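Local coordinates for protein phosphoribosylglycinamide synthetase (PDB 4DIM) that probably binds ATP and a metal ion and acts as a ligase of the ATP-grasp family, at residues 120-125 and 246-251; 197-202 and 211-216; 261-266 and 273-278. One frame throughout, in Å; residues are numbered along the deposited sequence.

Contact 1. Residues 120-125 and 246-251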
# COMPACT_ATOMS: atom_id res chain seq x y z
N TYR A 120 7.64 -17.11 14.33
CA TYR A 120 6.89 -16.24 15.25
C TYR A 120 5.38 -16.56 15.26
O TYR A 120 4.63 -15.92 16.00
CB TYR A 120 7.13 -14.76 14.90
CG TYR A 120 8.52 -14.31 15.30
CD1 TYR A 120 8.83 -14.06 16.63
CD2 TYR A 120 9.56 -14.30 14.39
CE1 TYR A 120 10.12 -13.76 17.04
CE2 TYR A 120 10.84 -13.89 14.76
CZ TYR A 120 11.13 -13.66 16.10
OH TYR A 120 12.40 -13.37 16.54
N ASN A 121 4.96 -17.61 14.51
CA ASN A 121 3.59 -18.12 14.52
C ASN A 121 2.58 -17.04 14.13
O ASN A 121 1.67 -16.70 14.89
CB ASN A 121 3.25 -18.72 15.92
CG ASN A 121 1.94 -19.48 15.95
OD1 ASN A 121 1.46 -20.00 14.94
ND2 ASN A 121 1.32 -19.53 17.08
N VAL A 122 2.76 -16.49 12.95
CA VAL A 122 1.86 -15.49 12.38
C VAL A 122 1.00 -16.19 11.36
O VAL A 122 1.52 -16.95 10.56
CB VAL A 122 2.67 -14.31 11.77
CG1 VAL A 122 1.79 -13.41 10.89
CG2 VAL A 122 3.34 -13.49 12.88
N ASN A 123 -0.31 -15.95 11.39
CA ASN A 123 -1.25 -16.54 10.44
C ASN A 123 -0.97 -16.05 9.08
O ASN A 123 -0.98 -14.83 8.82
CB ASN A 123 -2.70 -16.18 10.77
CG ASN A 123 -3.25 -16.77 12.02
OD1 ASN A 123 -2.64 -17.63 12.65
ND2 ASN A 123 -4.41 -16.29 12.40
N THR A 124 -0.68 -16.99 8.20
CA THR A 124 -0.39 -16.73 6.81
C THR A 124 -0.56 -18.04 6.02
O THR A 124 -0.51 -19.12 6.64
CB THR A 124 1.06 -16.19 6.72
OG1 THR A 124 1.24 -15.54 5.45
CG2 THR A 124 2.12 -17.33 6.95
N ALA A 125 -0.72 -17.95 4.68
CA ALA A 125 -0.73 -19.12 3.77
C ALA A 125 0.65 -19.76 3.79
O ALA A 125 1.61 -19.20 3.26
CB ALA A 125 -1.08 -18.69 2.34
N VAL A 246 -1.27 -8.24 12.90
CA VAL A 246 -0.41 -7.18 12.41
C VAL A 246 0.68 -6.87 13.45
O VAL A 246 1.84 -6.78 13.09
CB VAL A 246 -1.23 -5.93 12.02
CG1 VAL A 246 -0.34 -4.71 11.82
CG2 VAL A 246 -2.08 -6.21 10.78
N LYS A 247 0.32 -6.72 14.74
CA LYS A 247 1.33 -6.47 15.80
C LYS A 247 2.38 -7.60 15.87
O LYS A 247 3.57 -7.31 16.03
CB LYS A 247 0.66 -6.30 17.17
CG LYS A 247 0.01 -4.93 17.36
CD LYS A 247 -0.60 -4.78 18.79
CE LYS A 247 -1.37 -3.49 19.02
NZ LYS A 247 -2.76 -3.53 18.46
N LYS A 248 1.93 -8.86 15.71
CA LYS A 248 2.83 -10.00 15.68
C LYS A 248 3.78 -9.95 14.49
O LYS A 248 4.97 -10.25 14.64
CB LYS A 248 2.05 -11.31 15.62
CG LYS A 248 1.48 -11.76 16.92
CD LYS A 248 0.40 -12.80 16.76
CE LYS A 248 0.93 -14.10 16.27
NZ LYS A 248 -0.14 -15.12 16.21
N ALA A 249 3.25 -9.61 13.31
CA ALA A 249 4.01 -9.54 12.04
C ALA A 249 5.02 -8.44 12.06
O ALA A 249 6.14 -8.60 11.57
CB ALA A 249 3.06 -9.29 10.91
N ILE A 250 4.63 -7.30 12.58
CA ILE A 250 5.52 -6.16 12.70
C ILE A 250 6.74 -6.57 13.46
O ILE A 250 7.86 -6.28 13.02
CB ILE A 250 4.78 -4.97 13.38
CG1 ILE A 250 3.86 -4.27 12.32
CG2 ILE A 250 5.77 -3.98 13.97
CD1 ILE A 250 2.79 -3.46 12.90
N LYS A 251 6.55 -7.27 14.55
CA LYS A 251 7.66 -7.72 15.38
C LYS A 251 8.38 -8.92 14.74
O LYS A 251 9.61 -8.87 14.65
CB LYS A 251 7.23 -8.03 16.81
CG LYS A 251 8.40 -7.89 17.81
CD LYS A 251 8.02 -7.29 19.19
CE LYS A 251 9.14 -6.50 19.84
NZ LYS A 251 10.20 -7.37 20.47

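Contact 2. Residues 197-202 and 211-216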
# COMPACT_ATOMS: atom_id res chain seq x y z
N GLY A 197 -7.64 -5.06 3.78
CA GLY A 197 -6.34 -4.57 4.18
C GLY A 197 -6.33 -3.90 5.54
O GLY A 197 -7.35 -3.83 6.23
N ALA A 198 -5.17 -3.37 5.91
CA ALA A 198 -5.02 -2.63 7.14
C ALA A 198 -3.84 -1.70 7.09
O ALA A 198 -2.86 -1.99 6.42
CB ALA A 198 -4.88 -3.57 8.31
N GLN A 199 -3.94 -0.59 7.83
CA GLN A 199 -2.88 0.38 8.00
C GLN A 199 -2.40 0.30 9.42
O GLN A 199 -3.19 0.03 10.32
CB GLN A 199 -3.33 1.84 7.72
CG GLN A 199 -3.78 2.16 6.30
CD GLN A 199 -2.78 1.89 5.21
OE1 GLN A 199 -1.84 2.66 5.00
NE2 GLN A 199 -2.92 0.79 4.50
N ALA A 200 -1.15 0.58 9.64
CA ALA A 200 -0.61 0.61 10.98
C ALA A 200 0.55 1.58 11.00
O ALA A 200 0.92 2.14 9.98
CB ALA A 200 -0.21 -0.77 11.46
N PHE A 201 1.02 1.87 12.19
CA PHE A 201 2.11 2.81 12.35
C PHE A 201 2.90 2.34 13.55
O PHE A 201 2.30 2.10 14.59
CB PHE A 201 1.54 4.22 12.54
CG PHE A 201 2.54 5.33 12.50
CD1 PHE A 201 2.74 6.07 11.34
CD2 PHE A 201 3.23 5.71 13.64
CE1 PHE A 201 3.62 7.14 11.32
CE2 PHE A 201 4.13 6.76 13.61
CZ PHE A 201 4.30 7.48 12.46
N VAL A 202 4.21 2.14 13.38
CA VAL A 202 5.10 1.70 14.46
C VAL A 202 6.17 2.81 14.77
O VAL A 202 6.80 3.33 13.88
CB VAL A 202 5.70 0.28 14.19
CG1 VAL A 202 6.43 0.20 12.86
CG2 VAL A 202 6.59 -0.18 15.34
N MSE A 211 -5.56 -0.18 11.68
CA MSE A 211 -6.83 0.25 11.14
C MSE A 211 -7.25 -0.63 9.95
O MSE A 211 -6.86 -0.34 8.82
CB MSE A 211 -6.74 1.72 10.69
CG MSE A 211 -8.13 2.32 10.33
SE MSE A 211 -7.93 3.96 9.33
CE MSE A 211 -7.50 3.17 7.77
N PRO A 212 -8.16 -1.60 10.17
CA PRO A 212 -8.68 -2.38 9.03
C PRO A 212 -9.43 -1.50 8.03
O PRO A 212 -9.94 -0.45 8.38
CB PRO A 212 -9.62 -3.39 9.71
CG PRO A 212 -9.10 -3.51 11.09
CD PRO A 212 -8.61 -2.16 11.46
N HIS A 213 -9.43 -1.90 6.76
CA HIS A 213 -10.13 -1.13 5.74
C HIS A 213 -10.59 -2.00 4.58
O HIS A 213 -10.05 -3.08 4.31
CB HIS A 213 -9.31 0.08 5.21
CG HIS A 213 -7.94 -0.26 4.75
ND1 HIS A 213 -7.72 -0.80 3.49
CD2 HIS A 213 -6.75 -0.07 5.37
CE1 HIS A 213 -6.41 -1.00 3.42
NE2 HIS A 213 -5.79 -0.54 4.52
N GLY A 214 -11.66 -1.54 3.96
CA GLY A 214 -12.27 -2.23 2.85
C GLY A 214 -11.56 -1.92 1.57
O GLY A 214 -10.99 -0.83 1.44
N ASP A 215 -11.54 -2.88 0.65
CA ASP A 215 -10.84 -2.78 -0.62
C ASP A 215 -11.80 -3.01 -1.79
O ASP A 215 -12.18 -4.14 -2.05
CB ASP A 215 -9.69 -3.83 -0.65
CG ASP A 215 -8.51 -3.62 0.33
OD1 ASP A 215 -8.46 -2.55 1.02
OD2 ASP A 215 -7.62 -4.51 0.38
N GLU A 216 -12.20 -1.91 -2.48
CA GLU A 216 -13.05 -2.01 -3.69
C GLU A 216 -12.15 -2.24 -4.91
O GLU A 216 -11.05 -1.69 -5.00
CB GLU A 216 -13.93 -0.79 -3.88
CG GLU A 216 -15.01 -0.69 -2.83
CD GLU A 216 -15.79 0.61 -2.85
OE1 GLU A 216 -15.34 1.56 -3.54
OE2 GLU A 216 -16.85 0.69 -2.18

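Contact 3. Residues 261-266 and 273-278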
# COMPACT_ATOMS: atom_id res chain seq x y z
N ASN A 261 1.62 -0.91 5.71
CA ASN A 261 0.55 -1.25 4.79
C ASN A 261 0.48 -2.75 4.69
O ASN A 261 1.51 -3.35 4.47
CB ASN A 261 0.84 -0.65 3.41
CG ASN A 261 -0.23 -0.98 2.40
OD1 ASN A 261 -1.35 -0.52 2.50
ND2 ASN A 261 0.04 -1.91 1.53
N VAL A 262 -0.69 -3.32 4.93
CA VAL A 262 -0.96 -4.75 4.99
C VAL A 262 -2.17 -5.19 4.10
O VAL A 262 -3.19 -4.48 3.99
CB VAL A 262 -1.23 -5.20 6.45
CG1 VAL A 262 -0.99 -6.69 6.60
CG2 VAL A 262 -0.37 -4.41 7.43
N ASP A 263 -2.01 -6.39 3.49
CA ASP A 263 -3.02 -7.08 2.69
C ASP A 263 -3.39 -8.30 3.49
O ASP A 263 -2.53 -9.15 3.75
CB ASP A 263 -2.53 -7.47 1.27
CG ASP A 263 -2.05 -6.34 0.37
OD1 ASP A 263 -2.62 -5.23 0.45
OD2 ASP A 263 -1.19 -6.61 -0.50
N MSE A 264 -4.63 -8.36 3.91
CA MSE A 264 -5.22 -9.41 4.71
C MSE A 264 -6.18 -10.27 3.90
O MSE A 264 -6.66 -9.90 2.84
CB MSE A 264 -6.05 -8.78 5.86
CG MSE A 264 -5.40 -7.58 6.67
SE MSE A 264 -4.10 -8.16 7.90
CE MSE A 264 -4.97 -9.79 8.83
N ILE A 265 -6.58 -11.37 4.50
CA ILE A 265 -7.66 -12.21 3.99
C ILE A 265 -8.40 -12.83 5.18
O ILE A 265 -7.78 -13.29 6.15
CB ILE A 265 -7.21 -13.28 2.98
CG1 ILE A 265 -8.41 -14.11 2.48
CG2 ILE A 265 -6.15 -14.17 3.56
CD1 ILE A 265 -8.30 -14.53 1.18
N LEU A 266 -9.72 -12.85 5.11
CA LEU A 266 -10.51 -13.44 6.18
C LEU A 266 -11.09 -14.79 5.71
O LEU A 266 -11.80 -14.82 4.71
CB LEU A 266 -11.60 -12.44 6.61
CG LEU A 266 -12.85 -12.97 7.26
CD1 LEU A 266 -12.54 -13.54 8.64
CD2 LEU A 266 -13.82 -11.87 7.39
N ILE A 273 -2.16 -12.79 6.88
CA ILE A 273 -1.41 -11.72 6.22
C ILE A 273 -0.90 -12.23 4.93
O ILE A 273 -0.09 -13.16 4.93
CB ILE A 273 -0.24 -11.25 7.12
CG1 ILE A 273 -0.79 -10.66 8.43
CG2 ILE A 273 0.67 -10.23 6.35
CD1 ILE A 273 0.12 -10.22 9.28
N ILE A 274 -1.27 -11.58 3.83
CA ILE A 274 -0.75 -11.92 2.50
C ILE A 274 0.57 -11.15 2.24
O ILE A 274 1.56 -11.78 1.93
CB ILE A 274 -1.77 -11.62 1.39
CG1 ILE A 274 -3.08 -12.34 1.62
CG2 ILE A 274 -1.18 -12.00 0.03
CD1 ILE A 274 -4.27 -11.53 1.03
N GLU A 275 0.53 -9.82 2.31
CA GLU A 275 1.65 -8.91 2.07
C GLU A 275 1.74 -7.86 3.21
O GLU A 275 0.72 -7.48 3.76
CB GLU A 275 1.54 -8.15 0.71
CG GLU A 275 1.16 -8.93 -0.53
CD GLU A 275 2.17 -9.94 -1.06
OE1 GLU A 275 3.29 -10.03 -0.49
OE2 GLU A 275 1.85 -10.64 -2.05
N LEU A 276 2.95 -7.39 3.49
CA LEU A 276 3.22 -6.39 4.52
C LEU A 276 4.43 -5.55 4.10
O LEU A 276 5.51 -6.09 3.90
CB LEU A 276 3.49 -7.07 5.87
CG LEU A 276 3.40 -6.11 7.08
CD1 LEU A 276 2.59 -6.71 8.26
CD2 LEU A 276 4.75 -5.68 7.56
N THR A 277 4.27 -4.22 3.99
CA THR A 277 5.39 -3.34 3.60
C THR A 277 5.52 -2.19 4.63
O THR A 277 4.53 -1.72 5.15
CB THR A 277 5.23 -2.90 2.14
OG1 THR A 277 6.14 -1.86 1.82
CG2 THR A 277 3.88 -2.43 1.81
N GLY A 278 6.75 -1.74 4.92
CA GLY A 278 7.00 -0.64 5.85
C GLY A 278 6.84 0.75 5.27
O GLY A 278 7.70 1.61 5.46

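Contact 1. Residues 120-125 and 246-251
K248 reaches from helix 236-253 to the backbone of N121, and this is the one hydrogen bond that joins 120-125 to 246-251. Its NZ lies 2.7 Å from N121 O, with a C=O...N angle of 161°, so the ammonium meets the carbonyl nearly along the C=O axis. The chain is otherwise extended but turns at chi3 (69°), which swings CE toward the loop. That carbonyl belongs to the first residue beyond helix 110-120, whose positive phi (58°) is part of a Schellman motif. E245 lies near the same ammonium, but as a long, weak ion pair; its other carboxylate oxygen, OE1, accepts a hydrogen bond from the N of N123.

The apolar part centres on V122. Its CG2 lies 3.7 Å from K248 CB and also near A249 N, and the valine and lysine side chains run past each other in opposite directions. V122 CG1 faces A249 CB at 4.3 Å. F117 of helix 110-120 touches both V122 and A249 and extends this small cluster.

An alanine in place of K248 would probably leave N121 O without its ammonium partner and the turn after helix 110-120 less firmly tied to helix 236-253.

The contact is thus split by chemistry, a buried valine-alanine contact beside a lysine that is partly exposed. A positive charge set against a carbonyl just beyond the helix end would be expected to complement the partial negative charge gathered at that C-terminal end.

Contact 2. Residues 197-202 and 211-216
H213 folds back over the neighbouring strand, and its side chain can be followed from CB to tip. CB leaves the sheet on the face shared with Q199 and M211. The first torsion puts CG between the backbone N and the carbonyl carbon, the crowded position, and H213 CG lies 3.9 Å from G197 O. The glycine backbone lies against one face of the ring: G197 C sits above the plane, offset toward the rim, and G197 CA makes a CH-pi contact, 4.1 Å from the H213 ring centroid and 29° off its normal. On one side of CG, ND1 has only a weak hydrogen bond, in the ring plane, to D215 OD1. On the other side of CG, H213 CD2 approaches A198 CA at 3.6 Å. At the tip, H213 NE2 accepts a hydrogen bond from Q199 NE2 at 3.2 Å, reached obliquely with amide and ring planes 48° apart.

The Q199 amide is fixed in turn: its NE2 also donates to N261 OD1, and its OE1 accepts from the N of G281. The ring of H228 meets that of H213 from outside the two segments.

Beneath this cluster the backbones pair antiparallel. G197 with H213 and Q199 with M211 are hydrogen-bonded pairs, the shortest bond running from M211 N to Q199 O at 2.7 Å; A198 with P212 is the non-hydrogen-bonded pair between them. The axes of 197-202 and 211-216 come within 4.4 Å at 146°, part of the twisted beta hairpin of strands 194-203 and 206-219 in the large antiparallel sheet of the ATP-grasp domain.

Contact 3. Residues 261-266 and 273-278
D263 O accepts two backbone N-H groups, from I274 N at 2.7 Å and, weakly, from E275 N at 3.4 Å. This is a classic beta bulge: I274 and E275 together face D263, and the register shifts by one residue before M264 pairs with I273. The bulge interrupts an antiparallel beta hairpin, strands 258-267 and 270-277, at the edge of the large sheet of the ATP-grasp domain. Beyond it N261 and T277 form a regular hydrogen-bonded pair, with T277 N to N261 O at 2.9 Å and an N-H...O angle of 170°.

V262 lies on the face, shared with M264, I273 and L276, that is turned to helix 236-253. V262 CG1 meets I273 CG2 at 3.9 Å, while CG2 lies beside L276 CD1; the V262 and L276 side chains point the same way, and A249 touches I273 and L276 from the helix.

N261, D263, E275 and T277 put polar side chains on the other face. E275 OE1 forms a salt bridge with K110, while T277 OG1 bonds to D81. D263 and E275 set their carboxylate planes 88° apart, and D263 OD2 rests against the aliphatic part of the glutamate, 3.3 Å from E275 CG.

Overall arrangement
From the N terminus, the loop 120-125 after helix 110-120 comes first and, after 120 intervening residues, meets helix 236-253, where contact 1 closes the longest loop. Contact 2 lies wholly within that span, a hairpin with only eight residues between its segments. Contact 3 follows in series, a second short hairpin built after the helix. Strands 194-203 and 258-267 are neighbours in one sheet, joined by A198 O to V262 N. Helix 236-253 packs on this sheet, V246 against A200, and also covers the hairpin of contact 3. The loop of contact 1 bonds to edge strand 270-277 as well, through N123 and T124 to I273.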